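Local coordinates for MccB protein (Escherichia coli, PDB 6OM4) that takes part in microcin C7 biosynthesis, binding ATP and the N-formylated MccA peptide and probably transferring the nucleotide onto that peptide, at residues 124-129 with 210-215; 163-168 with 174-179; 169-174 with 187-192. All coordinates share one frame; numbering follows the deposited sequence.

Contact 1: 124-129 with 210-215. With ND7 (5'-O-[(S)-amino(hydroxy)phosphoryl]adenosine), chain M.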
loop_
_atom_site.group_PDB
_atom_site.type_symbol
_atom_site.label_atom_id
_atom_site.label_comp_id
_atom_site.label_asym_id
_atom_site.label_seq_id
_atom_site.Cartn_x
_atom_site.Cartn_y
_atom_site.Cartn_z
ATOM N N GLY A 124 5.594 -4.821 15.079
ATOM C CA GLY A 124 4.525 -5.636 15.590
ATOM C C GLY A 124 3.599 -6.107 14.484
ATOM O O GLY A 124 4.060 -6.497 13.388
ATOM N N GLY A 125 2.280 -6.043 14.726
ATOM C CA GLY A 125 1.326 -6.636 13.778
ATOM C C GLY A 125 1.408 -5.988 12.398
ATOM O O GLY A 125 1.495 -6.631 11.319
ATOM N N ILE A 126 1.294 -4.664 12.394
ATOM C CA ILE A 126 1.350 -3.958 11.129
ATOM C C ILE A 126 2.734 -4.116 10.498
ATOM O O ILE A 126 2.866 -4.419 9.291
ATOM C CB ILE A 126 0.949 -2.488 11.302
ATOM C CG1 ILE A 126 -0.510 -2.363 11.752
ATOM C CG2 ILE A 126 1.278 -1.678 10.059
ATOM C CD1 ILE A 126 -1.551 -2.883 10.815
ATOM N N GLY A 127 3.776 -3.920 11.288
ATOM C CA GLY A 127 5.133 -3.966 10.776
ATOM C C GLY A 127 5.501 -5.302 10.151
ATOM O O GLY A 127 6.193 -5.372 9.121
ATOM N N ASN A 128 5.077 -6.404 10.774
ATOM C CA ASN A 128 5.311 -7.716 10.259
ATOM C C ASN A 128 4.748 -7.842 8.831
ATOM O O ASN A 128 5.411 -8.305 7.931
ATOM C CB ASN A 128 4.649 -8.803 11.104
ATOM C CG ASN A 128 5.556 -9.436 12.138
ATOM O OD1 ASN A 128 5.803 -10.639 12.083
ATOM N ND2 ASN A 128 5.995 -8.666 13.113
ATOM N N HIS A 129 3.491 -7.462 8.659
ATOM C CA HIS A 129 2.808 -7.719 7.426
ATOM C C HIS A 129 3.300 -6.783 6.325
ATOM O O HIS A 129 3.474 -7.233 5.194
ATOM C CB HIS A 129 1.297 -7.616 7.601
ATOM C CG HIS A 129 0.702 -8.938 7.960
ATOM N ND1 HIS A 129 0.616 -9.415 9.250
ATOM C CD2 HIS A 129 0.229 -9.904 7.174
ATOM C CE1 HIS A 129 0.085 -10.626 9.225
ATOM N NE2 HIS A 129 -0.151 -10.952 7.968
ATOM N N VAL A 210 7.271 3.923 7.218
ATOM C CA VAL A 210 6.081 3.256 7.592
ATOM C C VAL A 210 5.952 3.415 9.103
ATOM O O VAL A 210 6.750 2.861 9.845
ATOM C CB VAL A 210 6.100 1.770 7.196
ATOM C CG1 VAL A 210 4.881 1.050 7.771
ATOM C CG2 VAL A 210 6.203 1.594 5.674
ATOM N N VAL A 211 4.908 4.110 9.533
ATOM C CA VAL A 211 4.727 4.439 10.928
ATOM C C VAL A 211 3.718 3.450 11.510
ATOM O O VAL A 211 2.493 3.615 11.361
ATOM C CB VAL A 211 4.308 5.907 11.137
ATOM C CG1 VAL A 211 4.202 6.226 12.606
ATOM C CG2 VAL A 211 5.270 6.846 10.433
ATOM N N SER A 212 4.282 2.408 12.129
ATOM C CA SER A 212 3.551 1.226 12.608
ATOM C C SER A 212 3.864 0.995 14.094
ATOM O O SER A 212 3.974 -0.161 14.545
ATOM C CB SER A 212 3.845 -0.009 11.748
ATOM O OG SER A 212 5.233 -0.180 11.369
ATOM N N ALA A 213 4.007 2.102 14.834
ATOM C CA ALA A 213 4.285 2.170 16.260
ATOM C C ALA A 213 3.246 3.114 16.851
ATOM O O ALA A 213 2.795 4.031 16.156
ATOM C CB ALA A 213 5.690 2.627 16.524
ATOM N N ASP A 214 2.893 2.893 18.120
ATOM C CA ASP A 214 1.653 3.417 18.661
ATOM C C ASP A 214 1.713 3.886 20.128
ATOM O O ASP A 214 0.658 4.172 20.675
ATOM C CB ASP A 214 0.576 2.345 18.540
ATOM C CG ASP A 214 0.917 1.007 19.193
ATOM O OD1 ASP A 214 1.967 0.921 19.889
ATOM O OD2 ASP A 214 0.101 0.055 19.043
ATOM N N HIS A 215 2.898 4.001 20.736
ATOM C CA HIS A 215 3.080 4.498 22.092
ATOM C C HIS A 215 4.048 5.673 22.093
ATOM O O HIS A 215 5.128 5.540 21.525
ATOM C CB HIS A 215 3.672 3.406 23.004
ATOM C CG HIS A 215 4.241 3.933 24.279
ATOM N ND1 HIS A 215 3.444 4.242 25.357
ATOM C CD2 HIS A 215 5.512 4.206 24.646
ATOM C CE1 HIS A 215 4.197 4.698 26.341
ATOM N NE2 HIS A 215 5.473 4.669 25.938
HETATM O O1A ND7 M . 1.261 -3.473 19.239
HETATM P PA ND7 M . 1.404 -3.655 17.755
HETATM O O2A ND7 M . 1.054 -5.016 17.170
HETATM N N3A ND7 M . 0.376 -2.474 17.097
HETATM O "O5'" ND7 M . 2.863 -3.334 17.222
HETATM C "C5'" ND7 M . 3.424 -2.049 17.630
HETATM C "C4'" ND7 M . 4.960 -2.232 17.533
HETATM C "C3'" ND7 M . 5.433 -3.119 18.735
HETATM O "O3'" ND7 M . 6.255 -4.149 18.342
HETATM C "C2'" ND7 M . 6.043 -2.018 19.702
HETATM O "O2'" ND7 M . 7.210 -2.565 20.431
HETATM C "C1'" ND7 M . 6.471 -1.037 18.895
HETATM O "O4'" ND7 M . 5.470 -1.044 17.620
HETATM N N9 ND7 M . 6.409 0.305 19.398
HETATM C C4 ND7 M . 7.426 1.211 19.381
HETATM C C5 ND7 M . 6.958 2.354 19.924
HETATM N N7 ND7 M . 5.662 2.166 20.262
HETATM C C8 ND7 M . 5.345 0.931 19.923
HETATM N N3 ND7 M . 8.700 1.112 18.946
HETATM C C2 ND7 M . 9.482 2.146 19.040
HETATM N N1 ND7 M . 9.052 3.287 19.590
HETATM C C6 ND7 M . 7.826 3.423 20.018
HETATM N N6 ND7 M . 7.385 4.672 20.612
HETATM O O HOH W 1 3.665 -2.792 14.031
#
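Gly127, in the first turn of the helix that begins at Gly125, lies against Ser212, just past the end of strand 208-211, with their CA atoms 5.7 Å apart. Packing here is tight. CG2 of Ile126, set anti to the backbone N, pushes against Ser212 CB at 3.5 Å, closer than carbon pairs usually come. Ser212 turns OG between its own N and carbonyl carbon (chi1 42°), over Gly127 CA but with its hydrogen bonding directed to the backbone, chiefly Gly122 O and also Leu121 O. No direct hydrogen bond joins the segments; instead a water accepts from Gly124 N and Gly127 N and lies 2.7 Å from Ser212 O, close enough to bridge them. Both segments then hold the adenosine phosphoramidate. Gly125 N gives a nearly straight bond (168°) to ND7 O2A at 2.9 Å, and side-chain-less Gly124 lets ND7 O5' come within 3.3 Å of its CA. Ala213 CB packs on C4 and C5 of the adenine, while His215 O accepts from ND7 N6 at 2.6 Å. Here the glycine-rich strand-turn-helix of a Rossmann-type fold presents a helix-start amide to the phosphoryl oxygen, and the loop after the neighbouring strand meets the base with a main-chain carbonyl and a small side chain.

Contact 2: 163-168 with 174-179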
loop_
_atom_site.group_PDB
_atom_site.type_symbol
_atom_site.label_atom_id
_atom_site.label_comp_id
_atom_site.label_asym_id
_atom_site.label_seq_id
_atom_site.Cartn_x
_atom_site.Cartn_y
_atom_site.Cartn_z
ATOM N N GLU A 163 6.599 -20.090 17.628
ATOM C CA GLU A 163 6.642 -20.340 19.039
ATOM C C GLU A 163 8.087 -20.325 19.520
ATOM O O GLU A 163 8.329 -19.890 20.661
ATOM C CB GLU A 163 6.005 -21.683 19.413
ATOM C CG GLU A 163 4.500 -21.679 19.291
ATOM C CD GLU A 163 3.862 -23.044 19.491
ATOM O OE1 GLU A 163 4.623 -24.053 19.479
ATOM O OE2 GLU A 163 2.619 -23.112 19.614
ATOM N N ASP A 164 8.995 -20.870 18.696
ATOM C CA ASP A 164 10.422 -20.993 19.034
ATOM C C ASP A 164 11.086 -19.629 19.157
ATOM O O ASP A 164 12.245 -19.555 19.657
ATOM C CB ASP A 164 11.236 -21.752 17.982
ATOM C CG ASP A 164 11.672 -23.108 18.491
ATOM O OD1 ASP A 164 10.777 -23.925 18.803
ATOM O OD2 ASP A 164 12.897 -23.309 18.640
ATOM N N ASP A 165 10.376 -18.577 18.727
ATOM C CA ASP A 165 10.945 -17.223 18.702
ATOM C C ASP A 165 10.589 -16.439 19.973
ATOM O O ASP A 165 11.112 -15.336 20.138
ATOM C CB ASP A 165 10.503 -16.481 17.446
ATOM C CG ASP A 165 10.980 -17.092 16.143
ATOM O OD1 ASP A 165 12.165 -17.453 16.072
ATOM O OD2 ASP A 165 10.182 -17.139 15.203
ATOM N N VAL A 166 9.706 -16.960 20.857
ATOM C CA VAL A 166 9.271 -16.221 21.996
ATOM C C VAL A 166 10.492 -15.877 22.852
ATOM O O VAL A 166 11.325 -16.755 23.118
ATOM C CB VAL A 166 8.171 -16.972 22.764
ATOM C CG1 VAL A 166 7.860 -16.334 24.114
ATOM C CG2 VAL A 166 6.941 -17.052 21.879
ATOM N N GLY A 167 10.612 -14.592 23.213
ATOM C CA GLY A 167 11.711 -14.077 24.024
ATOM C C GLY A 167 12.805 -13.406 23.200
ATOM O O GLY A 167 13.607 -12.615 23.739
ATOM N N LYS A 168 12.853 -13.671 21.886
ATOM C CA LYS A 168 13.853 -13.078 21.016
ATOM C C LYS A 168 13.407 -11.670 20.631
ATOM O O LYS A 168 12.255 -11.286 20.866
ATOM C CB LYS A 168 14.048 -13.901 19.738
ATOM C CG LYS A 168 14.695 -15.270 19.915
ATOM C CD LYS A 168 14.887 -15.967 18.586
ATOM C CE LYS A 168 16.299 -16.465 18.367
ATOM N NZ LYS A 168 16.512 -17.772 19.026
ATOM N N ILE A 174 12.332 -10.639 12.470
ATOM C CA ILE A 174 11.865 -10.108 11.181
ATOM C C ILE A 174 13.011 -10.157 10.160
ATOM O O ILE A 174 12.816 -10.652 9.031
ATOM C CB ILE A 174 11.246 -8.707 11.289
ATOM C CG1 ILE A 174 10.039 -8.749 12.227
ATOM C CG2 ILE A 174 10.906 -8.194 9.899
ATOM C CD1 ILE A 174 9.144 -7.553 12.188
ATOM N N LYS A 175 14.205 -9.683 10.536
ATOM C CA LYS A 175 15.305 -9.658 9.587
ATOM C C LYS A 175 15.580 -11.073 9.069
ATOM O O LYS A 175 15.762 -11.289 7.877
ATOM C CB LYS A 175 16.581 -9.073 10.199
ATOM C CG LYS A 175 17.783 -9.204 9.282
ATOM C CD LYS A 175 18.963 -8.449 9.751
ATOM C CE LYS A 175 20.073 -8.456 8.721
ATOM N NZ LYS A 175 21.365 -8.165 9.375
ATOM N N ARG A 176 15.630 -12.060 9.979
ATOM C CA ARG A 176 15.955 -13.447 9.564
ATOM C C ARG A 176 14.900 -13.925 8.550
ATOM O O ARG A 176 15.209 -14.474 7.519
ATOM C CB ARG A 176 16.028 -14.356 10.798
ATOM C CG ARG A 176 16.153 -15.842 10.504
ATOM C CD ARG A 176 15.906 -16.699 11.736
ATOM N NE ARG A 176 14.489 -16.968 11.957
ATOM C CZ ARG A 176 13.889 -17.088 13.137
ATOM N NH1 ARG A 176 14.552 -16.885 14.269
ATOM N NH2 ARG A 176 12.606 -17.392 13.191
ATOM N N GLU A 177 13.634 -13.657 8.855
ATOM C CA GLU A 177 12.527 -14.179 8.064
ATOM C C GLU A 177 12.402 -13.460 6.709
ATOM O O GLU A 177 12.006 -14.069 5.743
ATOM C CB GLU A 177 11.261 -14.139 8.920
ATOM C CG GLU A 177 11.327 -15.152 10.052
ATOM C CD GLU A 177 11.502 -16.605 9.625
ATOM O OE1 GLU A 177 10.849 -17.047 8.630
ATOM O OE2 GLU A 177 12.320 -17.305 10.300
ATOM N N LEU A 178 12.756 -12.170 6.652
ATOM C CA LEU A 178 12.706 -11.410 5.438
ATOM C C LEU A 178 13.789 -11.947 4.505
ATOM O O LEU A 178 13.564 -12.130 3.335
ATOM C CB LEU A 178 12.914 -9.909 5.699
ATOM C CG LEU A 178 11.781 -9.136 6.396
ATOM C CD1 LEU A 178 12.057 -7.647 6.336
ATOM C CD2 LEU A 178 10.430 -9.451 5.777
ATOM N N LEU A 179 14.992 -12.182 5.040
ATOM C CA LEU A 179 16.102 -12.633 4.199
ATOM C C LEU A 179 15.907 -14.101 3.788
ATOM O O LEU A 179 16.412 -14.532 2.750
ATOM C CB LEU A 179 17.423 -12.395 4.919
ATOM C CG LEU A 179 17.822 -10.928 5.068
ATOM C CD1 LEU A 179 19.122 -10.784 5.860
ATOM C CD2 LEU A 179 17.983 -10.241 3.720
#
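Arg176 crosses from helix 170-181 to meet Asp165 in the preceding loop, and its side chain illustrates how one guanidinium can serve two carboxylates. From CB, CG leaves anti to the backbone N (chi1 171°), and the chain then bends at chi3 (85°), which turns NE across toward Glu177 and leaves NH1 and NH2 facing the loop. NE is the first polar atom, and it bonds to OE2 of the next residue, Glu177, at 2.8 Å, using the anti lone pair of that oxygen. Beyond CZ, NH2 divides its work: it adds a second bond to Glu177 OE2 and reaches Asp165 OD1 at 2.9 Å. NH1 also points to Asp165 OD1, at 3.0 Å, so that this one oxygen receives the end-on pair from a single face of its carboxylate. A longer, weak bond from NH2 to Asp165 OD2 completes the set. Asp165 meets the guanidinium at its edge, the two planes turned 34° apart. Lys168 CD comes only to 4.4 Å from Arg176 NH1. OD2 of Asp165 also accepts from Ser162 N, and Glu177 forms further salt bridges with Lys180 and Arg181. With acids at two of its edges, the guanidinium is fixed in rotation, and its positive charge probably offsets the two nearby negative ones, tying the loop that leads into the helix to the helix's second turn.

Contact 3: 169-174 with 187-192. With ND7 (5'-O-[(S)-amino(hydroxy)phosphoryl]adenosine), chain M; POP (pyrophosphate 2-), chain G.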
loop_
_atom_site.group_PDB
_atom_site.type_symbol
_atom_site.label_atom_id
_atom_site.label_comp_id
_atom_site.label_asym_id
_atom_site.label_seq_id
_atom_site.Cartn_x
_atom_site.Cartn_y
_atom_site.Cartn_z
ATOM N N ASN A 169 14.333 -10.898 20.057
ATOM C CA ASN A 169 14.037 -9.515 19.689
ATOM C C ASN A 169 13.226 -9.540 18.388
ATOM O O ASN A 169 13.487 -10.352 17.485
ATOM C CB ASN A 169 15.325 -8.696 19.589
ATOM C CG ASN A 169 15.759 -8.138 20.931
ATOM O OD1 ASN A 169 15.226 -8.488 21.986
ATOM N ND2 ASN A 169 16.726 -7.245 20.900
ATOM N N LYS A 170 12.237 -8.650 18.268
ATOM C CA LYS A 170 11.439 -8.585 17.042
ATOM C C LYS A 170 12.282 -8.223 15.817
ATOM O O LYS A 170 12.116 -8.854 14.738
ATOM C CB LYS A 170 10.292 -7.583 17.216
ATOM C CG LYS A 170 9.292 -8.034 18.250
ATOM C CD LYS A 170 8.014 -7.243 18.213
ATOM C CE LYS A 170 7.077 -7.703 19.298
ATOM N NZ LYS A 170 5.790 -6.985 19.203
ATOM N N THR A 171 13.176 -7.228 15.929
ATOM C CA THR A 171 13.909 -6.814 14.736
ATOM C C THR A 171 14.740 -7.989 14.207
ATOM O O THR A 171 14.884 -8.127 13.009
ATOM C CB THR A 171 14.736 -5.538 14.974
ATOM O OG1 THR A 171 15.717 -5.832 15.966
ATOM C CG2 THR A 171 13.881 -4.373 15.419
ATOM N N GLU A 172 15.314 -8.811 15.103
ATOM C CA GLU A 172 16.240 -9.839 14.675
ATOM C C GLU A 172 15.468 -10.978 13.977
ATOM O O GLU A 172 15.902 -11.494 12.983
ATOM C CB GLU A 172 17.063 -10.357 15.850
ATOM C CG GLU A 172 16.421 -11.509 16.559
ATOM C CD GLU A 172 17.242 -12.039 17.714
ATOM O OE1 GLU A 172 16.902 -11.727 18.903
ATOM O OE2 GLU A 172 18.235 -12.739 17.416
ATOM N N VAL A 173 14.263 -11.307 14.456
ATOM C CA VAL A 173 13.500 -12.337 13.819
ATOM C C VAL A 173 12.878 -11.853 12.503
ATOM O O VAL A 173 12.903 -12.596 11.534
ATOM C CB VAL A 173 12.464 -12.905 14.784
ATOM C CG1 VAL A 173 11.631 -13.985 14.127
ATOM C CG2 VAL A 173 13.166 -13.414 16.027
ATOM N N ILE A 174 12.332 -10.639 12.470
ATOM C CA ILE A 174 11.865 -10.108 11.181
ATOM C C ILE A 174 13.011 -10.157 10.160
ATOM O O ILE A 174 12.816 -10.652 9.031
ATOM C CB ILE A 174 11.246 -8.707 11.289
ATOM C CG1 ILE A 174 10.039 -8.749 12.227
ATOM C CG2 ILE A 174 10.906 -8.194 9.899
ATOM C CD1 ILE A 174 9.144 -7.553 12.188
ATOM N N VAL A 187 18.640 -5.680 4.674
ATOM C CA VAL A 187 17.849 -5.399 5.872
ATOM C C VAL A 187 18.804 -5.052 7.007
ATOM O O VAL A 187 19.798 -5.739 7.189
ATOM C CB VAL A 187 16.976 -6.608 6.266
ATOM C CG1 VAL A 187 16.121 -6.286 7.473
ATOM C CG2 VAL A 187 16.127 -7.080 5.084
ATOM N N SER A 188 18.478 -3.999 7.758
ATOM C CA SER A 188 19.224 -3.597 8.922
ATOM C C SER A 188 18.237 -3.314 10.078
ATOM O O SER A 188 17.026 -3.191 9.856
ATOM C CB SER A 188 20.158 -2.449 8.545
ATOM O OG SER A 188 19.442 -1.235 8.383
ATOM N N GLU A 189 18.748 -3.360 11.312
ATOM C CA GLU A 189 17.983 -3.223 12.515
ATOM C C GLU A 189 18.483 -2.011 13.304
ATOM O O GLU A 189 19.682 -1.739 13.325
ATOM C CB GLU A 189 18.156 -4.459 13.402
ATOM C CG GLU A 189 17.791 -5.767 12.744
ATOM C CD GLU A 189 18.292 -6.918 13.598
ATOM O OE1 GLU A 189 17.836 -7.001 14.785
ATOM O OE2 GLU A 189 19.170 -7.699 13.109
ATOM N N ILE A 190 17.567 -1.332 13.997
ATOM C CA ILE A 190 17.884 -0.284 14.989
ATOM C C ILE A 190 17.048 -0.574 16.250
ATOM O O ILE A 190 15.803 -0.653 16.160
ATOM C CB ILE A 190 17.602 1.147 14.448
ATOM C CG1 ILE A 190 18.384 1.478 13.184
ATOM C CG2 ILE A 190 17.870 2.182 15.534
ATOM C CD1 ILE A 190 18.042 2.830 12.596
ATOM N N ALA A 191 17.717 -0.775 17.403
ATOM C CA ALA A 191 17.033 -1.011 18.671
ATOM C C ALA A 191 16.709 0.337 19.321
ATOM O O ALA A 191 17.596 0.988 19.897
ATOM C CB ALA A 191 17.858 -1.904 19.586
ATOM N N LEU A 192 15.439 0.771 19.249
ATOM C CA LEU A 192 15.101 2.091 19.675
ATOM C C LEU A 192 13.634 2.117 20.070
ATOM O O LEU A 192 12.800 1.553 19.369
ATOM C CB LEU A 192 15.386 3.053 18.521
ATOM C CG LEU A 192 15.026 4.521 18.736
ATOM C CD1 LEU A 192 15.868 5.159 19.841
ATOM C CD2 LEU A 192 15.188 5.293 17.428
HETATM O O1A ND7 M . 1.261 -3.473 19.239
HETATM P PA ND7 M . 1.404 -3.655 17.755
HETATM O O2A ND7 M . 1.054 -5.016 17.170
HETATM N N3A ND7 M . 0.376 -2.474 17.097
HETATM O "O5'" ND7 M . 2.863 -3.334 17.222
HETATM C "C5'" ND7 M . 3.424 -2.049 17.630
HETATM C "C4'" ND7 M . 4.960 -2.232 17.533
HETATM C "C3'" ND7 M . 5.433 -3.119 18.735
HETATM O "O3'" ND7 M . 6.255 -4.149 18.342
HETATM C "C2'" ND7 M . 6.043 -2.018 19.702
HETATM O "O2'" ND7 M . 7.210 -2.565 20.431
HETATM C "C1'" ND7 M . 6.471 -1.037 18.895
HETATM O "O4'" ND7 M . 5.470 -1.044 17.620
HETATM N N9 ND7 M . 6.409 0.305 19.398
HETATM C C4 ND7 M . 7.426 1.211 19.381
HETATM C C5 ND7 M . 6.958 2.354 19.924
HETATM N N7 ND7 M . 5.662 2.166 20.262
HETATM C C8 ND7 M . 5.345 0.931 19.923
HETATM N N3 ND7 M . 8.700 1.112 18.946
HETATM C C2 ND7 M . 9.482 2.146 19.040
HETATM N N1 ND7 M . 9.052 3.287 19.590
HETATM C C6 ND7 M . 7.826 3.423 20.018
HETATM N N6 ND7 M . 7.385 4.672 20.612
HETATM P P1 POP G . 0.433 -6.122 22.042
HETATM O O1 POP G . -0.696 -7.044 21.583
HETATM O O2 POP G . 0.132 -4.648 21.830
HETATM O O3 POP G . 1.001 -6.412 23.425
HETATM O O POP G . 1.572 -6.531 20.989
HETATM P P2 POP G . 3.001 -5.770 20.784
HETATM O O4 POP G . 3.275 -5.796 19.310
HETATM O O5 POP G . 2.909 -4.388 21.348
HETATM O O6 POP G . 4.019 -6.606 21.427
#
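Helix and strand meet here through a polar grip where packing of apolar side chains might be expected: Thr171 OG1 donates to Glu189 OE1 at 2.7 Å, entering on the anti lone pair of the carboxylate oxygen. The two side chains cross obliquely. Thr171 can reach because OG1 sits between its backbone N and carbonyl carbon (chi1 63°), which turns the hydroxyl to the strand, while Glu189 runs out extended beyond CG and lays that methylene against Thr171 CB at 3.8 Å. The same OE1 comes to 3.1 Å from Glu172 N, but the angle is too poor for a hydrogen bond; it also touches Glu172 CB. Close to the amides of the first helical turn, the carboxylate probably gains some electrostatic favour from the helix dipole. On the far side of Glu189 lies the side chain of Lys175. Glu172 instead runs out extended beyond CG, and its OE1 accepts from Asn169 N at the helix start, at 2.9 Å. The end of Lys170 leads away from the strand, the chain extended beyond CG, and its NZ bonds to pyrophosphate O6 at 2.9 Å and to ND7 O3' at 3.0 Å, with Gln158 OE1 as a protein partner. Farther along the chain, Leu192 O lies close to C2 of the adenine. The helix and strand axes run nearly antiparallel (173°), 8.4 Å apart, as expected for the helix and second strand of a beta-alpha-beta crossover; strands 141-146 and 186-191 are joined through this helix in the nucleotide-binding Rossmann-type fold.

Overall arrangement
Contacts 2 and 3 share Ile174 and both use helix 170-181, with centres about 9 Å apart; along the chain their segments alternate, and both are nested within the loop closed by contact 1. Contact 2 lies on the outer side, where Asp165 and Lys168 pack on Val173 of contact 3. Contact 1 joins them through Ile174, whose CD1 rests 3.5 Å from ND2 of Asn128. Contacts 1 and 3, about 13 Å apart between centres, both touch the adenosine phosphoramidate: one supplies the glycine-rich turn and base contacts, the other Lys170 at the ribose and pyrophosphate. Contact 2 stays back, Asp165's side chain being about 12 Å from the pyrophosphate.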